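Local coordinates for probable glutamine-binding lipoprotein GlnH (GLNBP) (Mycobacterium tuberculosis, PDB 6H20), which binds amino acids, here asparagine, as an aspartate-specific solute-binding protein and probably passes on their availability to regulate protein kinase G and glutamate metabolism, at residues R174-I179 / P183-V188; S151-V156 / S160-C165; N133-Y138 / G252-I257. All coordinates share one frame; numbering follows the deposited sequence.

Interaction 1. Residues R174-I179 / P183-V188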
# COMPACT_ATOMS: atom_id res chain seq x y z
N ARG A 174 -7.35 -11.82 0.59
CA ARG A 174 -7.42 -12.74 1.71
C ARG A 174 -8.62 -12.46 2.60
O ARG A 174 -9.29 -13.39 3.07
CB ARG A 174 -6.11 -12.70 2.50
CG ARG A 174 -6.11 -13.55 3.76
CD ARG A 174 -6.21 -15.04 3.46
NE ARG A 174 -6.18 -15.84 4.68
CZ ARG A 174 -7.21 -15.94 5.53
NH1 ARG A 174 -7.10 -16.69 6.62
NH2 ARG A 174 -8.34 -15.30 5.28
N ARG A 175 -8.95 -11.18 2.81
CA ARG A 175 -10.08 -10.84 3.67
C ARG A 175 -11.42 -11.16 3.00
O ARG A 175 -12.35 -11.64 3.66
CB ARG A 175 -10.01 -9.36 4.05
CG ARG A 175 -11.22 -8.83 4.82
CD ARG A 175 -11.38 -9.57 6.14
NE ARG A 175 -12.55 -9.11 6.90
CZ ARG A 175 -13.78 -9.59 6.75
NH1 ARG A 175 -14.03 -10.53 5.85
NH2 ARG A 175 -14.77 -9.11 7.50
N ILE A 176 -11.54 -10.91 1.70
CA ILE A 176 -12.76 -11.27 0.98
C ILE A 176 -12.96 -12.78 0.96
O ILE A 176 -14.10 -13.27 0.92
CB ILE A 176 -12.72 -10.67 -0.45
CG1 ILE A 176 -12.71 -9.15 -0.36
CG2 ILE A 176 -13.89 -11.17 -1.29
CD1 ILE A 176 -13.81 -8.58 0.45
N ARG A 177 -11.87 -13.56 1.00
CA ARG A 177 -11.99 -15.02 1.03
C ARG A 177 -12.55 -15.54 2.35
O ARG A 177 -12.84 -16.73 2.45
CB ARG A 177 -10.63 -15.66 0.74
CG ARG A 177 -10.19 -15.55 -0.71
CD ARG A 177 -10.73 -16.72 -1.55
NE ARG A 177 -10.02 -17.96 -1.23
CZ ARG A 177 -10.55 -18.96 -0.54
NH1 ARG A 177 -11.80 -18.89 -0.11
NH2 ARG A 177 -9.82 -20.05 -0.27
N GLU A 178 -12.71 -14.68 3.36
CA GLU A 178 -13.34 -15.08 4.61
C GLU A 178 -14.85 -14.96 4.59
O GLU A 178 -15.51 -15.52 5.47
CB GLU A 178 -12.80 -14.24 5.78
CG GLU A 178 -11.33 -14.46 6.04
CD GLU A 178 -10.77 -13.49 7.07
OE1 GLU A 178 -11.56 -12.77 7.71
OE2 GLU A 178 -9.53 -13.46 7.22
N ILE A 179 -15.41 -14.27 3.60
CA ILE A 179 -16.83 -13.95 3.64
C ILE A 179 -17.64 -15.20 3.35
O ILE A 179 -17.35 -15.95 2.41
CB ILE A 179 -17.15 -12.81 2.67
CG1 ILE A 179 -16.46 -11.53 3.13
CG2 ILE A 179 -18.65 -12.58 2.57
CD1 ILE A 179 -16.49 -10.41 2.09
N PRO A 183 -18.60 -14.00 -1.89
CA PRO A 183 -18.88 -13.25 -3.11
C PRO A 183 -18.40 -14.06 -4.31
O PRO A 183 -17.67 -15.04 -4.18
CB PRO A 183 -18.03 -11.99 -2.96
CG PRO A 183 -17.43 -12.04 -1.59
CD PRO A 183 -17.43 -13.46 -1.17
N VAL A 184 -18.82 -13.62 -5.49
CA VAL A 184 -18.13 -13.98 -6.72
C VAL A 184 -16.88 -13.10 -6.77
O VAL A 184 -16.98 -11.87 -6.83
CB VAL A 184 -19.02 -13.73 -7.94
CG1 VAL A 184 -18.22 -13.91 -9.21
CG2 VAL A 184 -20.23 -14.65 -7.90
N ILE A 185 -15.70 -13.71 -6.72
CA ILE A 185 -14.47 -12.94 -6.60
C ILE A 185 -13.85 -12.76 -7.97
O ILE A 185 -13.55 -13.75 -8.66
CB ILE A 185 -13.48 -13.59 -5.62
CG1 ILE A 185 -14.15 -13.78 -4.24
CG2 ILE A 185 -12.23 -12.72 -5.50
CD1 ILE A 185 -13.25 -14.49 -3.21
N VAL A 186 -13.70 -11.51 -8.38
CA VAL A 186 -13.09 -11.13 -9.65
C VAL A 186 -11.75 -10.49 -9.32
O VAL A 186 -11.69 -9.50 -8.59
CB VAL A 186 -14.00 -10.15 -10.41
CG1 VAL A 186 -13.34 -9.72 -11.72
CG2 VAL A 186 -15.37 -10.76 -10.65
N SER A 187 -10.67 -11.06 -9.84
CA SER A 187 -9.35 -10.53 -9.53
C SER A 187 -8.73 -9.87 -10.76
O SER A 187 -9.03 -10.24 -11.90
CB SER A 187 -8.43 -11.59 -8.92
OG SER A 187 -7.97 -12.55 -9.87
N VAL A 188 -7.88 -8.87 -10.50
CA VAL A 188 -7.25 -8.06 -11.54
C VAL A 188 -5.79 -7.80 -11.15
O VAL A 188 -5.34 -8.15 -10.06
CB VAL A 188 -7.98 -6.72 -11.76
CG1 VAL A 188 -9.40 -6.97 -12.29
CG2 VAL A 188 -7.99 -5.92 -10.46
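The beta-alpha-beta unit made of strand 163-167, helix 171-176 and strand 184-188 is tied together here by aliphatic contacts of Ile176, Arg177 and Ile179 with Pro183 and Ile185. CG2 of Ile176 is the common point: it lies 3.7 Å from Pro183 CG. Ile176 CG2 is also 3.9 Å from Ile185 CD1. Because CG2 stands anti to the backbone N (CG1 has chi1 -64°), this branch turns to the strand side, where it and the oppositely running Ile185 chain slide past one another. Ile185 is extended (chi2 177°), which carries CD1 out to the aliphatic part of Arg177. There the Arg177 chain crosses it at about a right angle, CD to Ile185 CD1 being 3.8 Å. Only the aliphatic part of Arg177 takes part; NH1 is engaged by Pro14 O.

In the crossover, the chain leaves the helix through a type I turn from Ile176 to Ile179, with Ile179 N bonded to Ile176 O at 3.1 Å. The turn sets Ile179 against the CD-CG edge of the Pro183 ring, the two side chains crossing at about a right angle, with Ile179 CB to Pro183 CD at 3.9 Å, and the strand begins one residue later at Val184. Val166 of strand 163-167 touches both Ile176 and Ile185, and Val164 touches Pro183, so the neighbouring parallel strand backs the same apolar patch.

On the side turned away from the strand, Glu178 joins a salt-bridge network with Arg174 and Arg175. Its OE2 forms a salt bridge with Arg174 NH2 at 2.9 Å, while Arg175 NH1 is a longer, purely electrostatic partner of OE1, the oxygen lying well out of the guanidinium plane.

Interaction 2. Residues S151-V156 / S160-C165; sequences SPITKV and SGKRVC
Lys162 has CG anti to its carbonyl carbon and a chain kinked at chi2 (-86°) and again at chi4 (35°), a course that turns its ammonium group back to Ile153. Ile153 in turn keeps CG1 beside its backbone N, anti to the carbonyl carbon, presenting the CG1 branch to the lysine. The two chains run past each other in opposite directions, with Ile153 CG1 to Lys162 NZ at 4.2 Å. That separation is loose, with no polar bond in it: NZ is instead hydrogen-bonded to Asp158 O, in the short link between the segments, and this probably fixes where the amine sits. Nearer that link the backbones draw closer, Val156 O and Ser160 N lying 4.2 Å apart, too far for a hydrogen bond. Ser160 OG finds its main partner in Pro181 O.

Ile153 N is held from its own side, by Ser151 OG at 3.1 Å with an N-H...O angle of 166°, nearly straight. The acceptor lies two residues before the donor, which makes residues 151-153 an ST turn, in the loop that leads into strand 163-167 of this family 3 solute-binding fold.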
# COMPACT_ATOMS: atom_id res chain seq x y z
N SER A 151 -26.26 1.69 -5.17
CA SER A 151 -26.20 0.29 -4.79
C SER A 151 -26.75 0.11 -3.38
O SER A 151 -26.52 0.95 -2.50
CB SER A 151 -24.74 -0.17 -4.81
OG SER A 151 -24.61 -1.47 -4.25
N PRO A 152 -27.45 -1.00 -3.11
CA PRO A 152 -27.89 -1.29 -1.74
C PRO A 152 -26.79 -1.82 -0.84
O PRO A 152 -27.05 -2.05 0.35
CB PRO A 152 -28.97 -2.36 -1.96
CG PRO A 152 -28.54 -3.07 -3.19
CD PRO A 152 -27.92 -2.00 -4.07
N ILE A 153 -25.58 -2.01 -1.35
CA ILE A 153 -24.50 -2.59 -0.56
C ILE A 153 -24.06 -1.59 0.50
O ILE A 153 -23.58 -0.50 0.18
CB ILE A 153 -23.32 -2.98 -1.47
CG1 ILE A 153 -23.72 -4.10 -2.43
CG2 ILE A 153 -22.10 -3.39 -0.63
CD1 ILE A 153 -22.67 -4.37 -3.51
N THR A 154 -24.21 -1.96 1.78
CA THR A 154 -23.69 -1.14 2.88
C THR A 154 -22.95 -1.93 3.95
O THR A 154 -22.36 -1.31 4.84
CB THR A 154 -24.79 -0.32 3.55
OG1 THR A 154 -25.70 -1.19 4.23
CG2 THR A 154 -25.54 0.53 2.54
N LYS A 155 -22.97 -3.26 3.91
CA LYS A 155 -22.28 -4.05 4.92
C LYS A 155 -21.66 -5.27 4.28
O LYS A 155 -21.92 -5.60 3.12
CB LYS A 155 -23.20 -4.43 6.09
CG LYS A 155 -24.53 -5.00 5.68
CD LYS A 155 -25.44 -5.09 6.89
CE LYS A 155 -26.89 -4.97 6.49
NZ LYS A 155 -27.30 -6.06 5.55
N VAL A 156 -20.79 -5.93 5.04
CA VAL A 156 -20.01 -7.04 4.50
C VAL A 156 -20.91 -8.15 3.97
O VAL A 156 -20.64 -8.73 2.92
CB VAL A 156 -19.02 -7.55 5.55
CG1 VAL A 156 -18.26 -8.77 5.04
CG2 VAL A 156 -18.06 -6.45 5.91
N SER A 160 -22.00 -11.12 -0.23
CA SER A 160 -22.24 -12.53 -0.54
C SER A 160 -23.03 -12.66 -1.83
O SER A 160 -24.06 -12.01 -2.02
CB SER A 160 -23.01 -13.19 0.61
OG SER A 160 -22.24 -13.22 1.80
N GLY A 161 -22.52 -13.49 -2.74
CA GLY A 161 -23.15 -13.70 -4.02
C GLY A 161 -22.99 -12.58 -5.02
O GLY A 161 -23.45 -12.73 -6.16
N LYS A 162 -22.37 -11.46 -4.65
CA LYS A 162 -22.16 -10.34 -5.56
C LYS A 162 -20.73 -10.37 -6.10
O LYS A 162 -19.84 -11.02 -5.54
CB LYS A 162 -22.44 -9.01 -4.85
CG LYS A 162 -23.85 -8.92 -4.26
CD LYS A 162 -24.86 -8.44 -5.27
CE LYS A 162 -26.20 -8.09 -4.61
NZ LYS A 162 -26.00 -7.50 -3.24
N ARG A 163 -20.52 -9.66 -7.20
CA ARG A 163 -19.22 -9.65 -7.88
C ARG A 163 -18.34 -8.59 -7.22
O ARG A 163 -18.61 -7.39 -7.33
CB ARG A 163 -19.40 -9.37 -9.37
CG ARG A 163 -20.14 -10.47 -10.12
CD ARG A 163 -20.62 -9.97 -11.47
NE ARG A 163 -21.44 -8.78 -11.34
CZ ARG A 163 -21.78 -7.98 -12.35
NH1 ARG A 163 -21.36 -8.26 -13.58
NH2 ARG A 163 -22.53 -6.91 -12.13
N VAL A 164 -17.28 -9.03 -6.55
CA VAL A 164 -16.39 -8.14 -5.80
C VAL A 164 -15.00 -8.24 -6.41
O VAL A 164 -14.45 -9.34 -6.55
CB VAL A 164 -16.36 -8.54 -4.32
CG1 VAL A 164 -15.40 -7.66 -3.55
CG2 VAL A 164 -17.76 -8.47 -3.72
N CYS A 165 -14.43 -7.08 -6.74
CA CYS A 165 -13.12 -7.01 -7.38
C CYS A 165 -12.01 -6.79 -6.36
O CYS A 165 -12.14 -5.94 -5.46
CB CYS A 165 -13.11 -5.86 -8.39
SG CYS A 165 -11.62 -5.78 -9.44

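Interaction 3. Residues N133-Y138 / G252-I257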
# COMPACT_ATOMS: atom_id res chain seq x y z
N ASN A 133 11.66 -7.60 5.08
CA ASN A 133 11.64 -6.71 6.23
C ASN A 133 10.74 -5.50 5.95
O ASN A 133 10.35 -5.23 4.82
CB ASN A 133 13.05 -6.25 6.58
CG ASN A 133 13.32 -6.38 8.05
OD1 ASN A 133 12.53 -5.91 8.86
ND2 ASN A 133 14.41 -7.05 8.40
N PHE A 134 10.43 -4.76 7.02
CA PHE A 134 9.61 -3.56 6.89
C PHE A 134 10.11 -2.49 7.84
O PHE A 134 10.60 -2.78 8.94
CB PHE A 134 8.14 -3.81 7.28
CG PHE A 134 7.38 -4.68 6.31
CD1 PHE A 134 6.84 -4.15 5.14
CD2 PHE A 134 7.18 -6.02 6.59
CE1 PHE A 134 6.12 -4.95 4.26
CE2 PHE A 134 6.47 -6.83 5.71
CZ PHE A 134 5.93 -6.29 4.54
N SER A 135 9.95 -1.24 7.42
CA SER A 135 10.06 -0.09 8.29
C SER A 135 8.90 -0.07 9.29
O SER A 135 7.98 -0.90 9.24
CB SER A 135 9.94 1.20 7.48
OG SER A 135 8.62 1.37 6.99
N THR A 136 8.97 0.89 10.21
CA THR A 136 7.81 1.21 11.04
C THR A 136 6.65 1.70 10.16
O THR A 136 6.80 1.99 8.97
CB THR A 136 8.16 2.29 12.06
OG1 THR A 136 8.67 3.45 11.38
CG2 THR A 136 9.19 1.77 13.07
N VAL A 137 5.48 1.80 10.78
CA VAL A 137 4.26 2.13 10.03
C VAL A 137 4.28 3.60 9.62
O VAL A 137 4.47 4.49 10.46
CB VAL A 137 3.03 1.83 10.90
CG1 VAL A 137 1.74 2.27 10.19
CG2 VAL A 137 2.99 0.37 11.30
N TYR A 138 4.05 3.86 8.32
CA TYR A 138 3.98 5.24 7.86
C TYR A 138 2.57 5.73 7.51
O TYR A 138 2.38 6.94 7.31
CB TYR A 138 4.95 5.49 6.67
CG TYR A 138 4.55 4.85 5.35
CD1 TYR A 138 3.70 5.51 4.47
CD2 TYR A 138 5.07 3.62 4.98
CE1 TYR A 138 3.36 4.92 3.26
CE2 TYR A 138 4.74 3.03 3.76
CZ TYR A 138 3.87 3.69 2.92
OH TYR A 138 3.53 3.11 1.72
N GLY A 252 14.80 6.02 10.48
CA GLY A 252 15.26 7.36 10.76
C GLY A 252 14.54 8.41 9.93
O GLY A 252 14.12 9.45 10.45
N THR A 253 14.37 8.15 8.63
CA THR A 253 13.59 9.06 7.78
C THR A 253 12.18 9.22 8.32
O THR A 253 11.65 10.34 8.36
CB THR A 253 13.53 8.53 6.34
OG1 THR A 253 14.86 8.37 5.83
CG2 THR A 253 12.78 9.53 5.46
N LEU A 254 11.55 8.12 8.72
CA LEU A 254 10.18 8.23 9.20
C LEU A 254 10.11 9.02 10.50
O LEU A 254 9.19 9.83 10.68
CB LEU A 254 9.54 6.84 9.34
CG LEU A 254 9.42 6.12 7.99
CD1 LEU A 254 8.78 4.74 8.14
CD2 LEU A 254 8.64 6.97 6.95
N GLU A 255 11.07 8.83 11.42
CA GLU A 255 11.12 9.69 12.60
C GLU A 255 11.25 11.16 12.21
O GLU A 255 10.57 12.03 12.76
CB GLU A 255 12.30 9.31 13.50
CG GLU A 255 12.14 8.00 14.27
CD GLU A 255 11.25 8.13 15.50
OE1 GLU A 255 10.90 9.28 15.88
OE2 GLU A 255 10.93 7.09 16.09
N ARG A 256 12.12 11.45 11.23
CA ARG A 256 12.25 12.84 10.79
C ARG A 256 10.92 13.40 10.30
O ARG A 256 10.49 14.46 10.75
CB ARG A 256 13.31 12.98 9.71
CG ARG A 256 13.46 14.44 9.32
CD ARG A 256 14.51 14.65 8.26
NE ARG A 256 14.30 13.92 7.01
CZ ARG A 256 13.46 14.29 6.05
NH1 ARG A 256 12.68 15.36 6.20
NH2 ARG A 256 13.38 13.58 4.92
N ILE A 257 10.26 12.70 9.37
CA ILE A 257 9.07 13.30 8.76
C ILE A 257 7.88 13.34 9.71
O ILE A 257 7.02 14.21 9.59
CB ILE A 257 8.74 12.68 7.39
CG1 ILE A 257 8.27 11.23 7.53
CG2 ILE A 257 9.91 12.82 6.44
CD1 ILE A 257 7.67 10.65 6.21
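Tyr138 meets Leu254 through its CB and not with a face of its ring: CB lies 4.0 Å from Leu254 CD2. Its CG sits between the backbone N and the carbonyl carbon (chi1 72°), a torsion that swings the ring away from the helix, so that the hydroxyl reaches Asp78 OD1. The Tyr138 side chain is about 5 Å from that of Thr121, a residue of the ligand pocket, which places the contact behind the binding site. Two other flat groups belong to these segments but stand apart from the Leu254 contact: the Arg256 guanidinium, with Ile257 CG2 over one face, and the Asn133 amide, whose OD1 accepts from Phe134 N.

The contact itself centres on Leu254, an extended chain (chi2 180°) reaching from helix 244-259 to residues 135-138. Its CD1 methyl approaches three oxygens. Thr136 O is 3.5 Å from Leu254 CD1. Thr136 OG1 is likewise 3.5 Å from Leu254 CD1. Ser135 OG is 3.6 Å from Leu254 CD1. Thr136 and Leu254 run past each other in opposite directions, which lets OG1 lie alongside the leucine.

All three oxygens already have polar partners. Ser135 OG donates to Thr136 O at 2.8 Å, tilted slightly from the carbonyl plane, and accepts from Val237 N on the adjoining strand 232-240. Thr136 OG1 is bonded to Arg258 NH2, and Thr136 N to Asn251 OD1, both residues of the same helix as Leu254. The implication is that the helix is joined to residues 135-138 in two ways at once: by an apolar branch set among already satisfied oxygens, and by flanking polar bonds that supply the directionality the methyl contacts lack.

How the interactions relate
Interactions 1 and 2 are neighbours, their centres 11 Å apart, and follow one another along the chain. Strands 163-167 and 184-188 join them in parallel: Val184 N lies 2.8 Å from Lys162 O, Val184 O is 2.9 Å from Val164 N, and Pro183 also packs on Val164. Interaction 3 lies on the opposite side of the chain's centre, with centres 31 Å from interaction 1 and 35 Å from interaction 2, yet all three reach one mixed sheet. The bound asparagine lies between: about 8 Å from the side chain of Tyr138 and about 11 Å from that of Ile176. Interaction 2 is remote from the pocket.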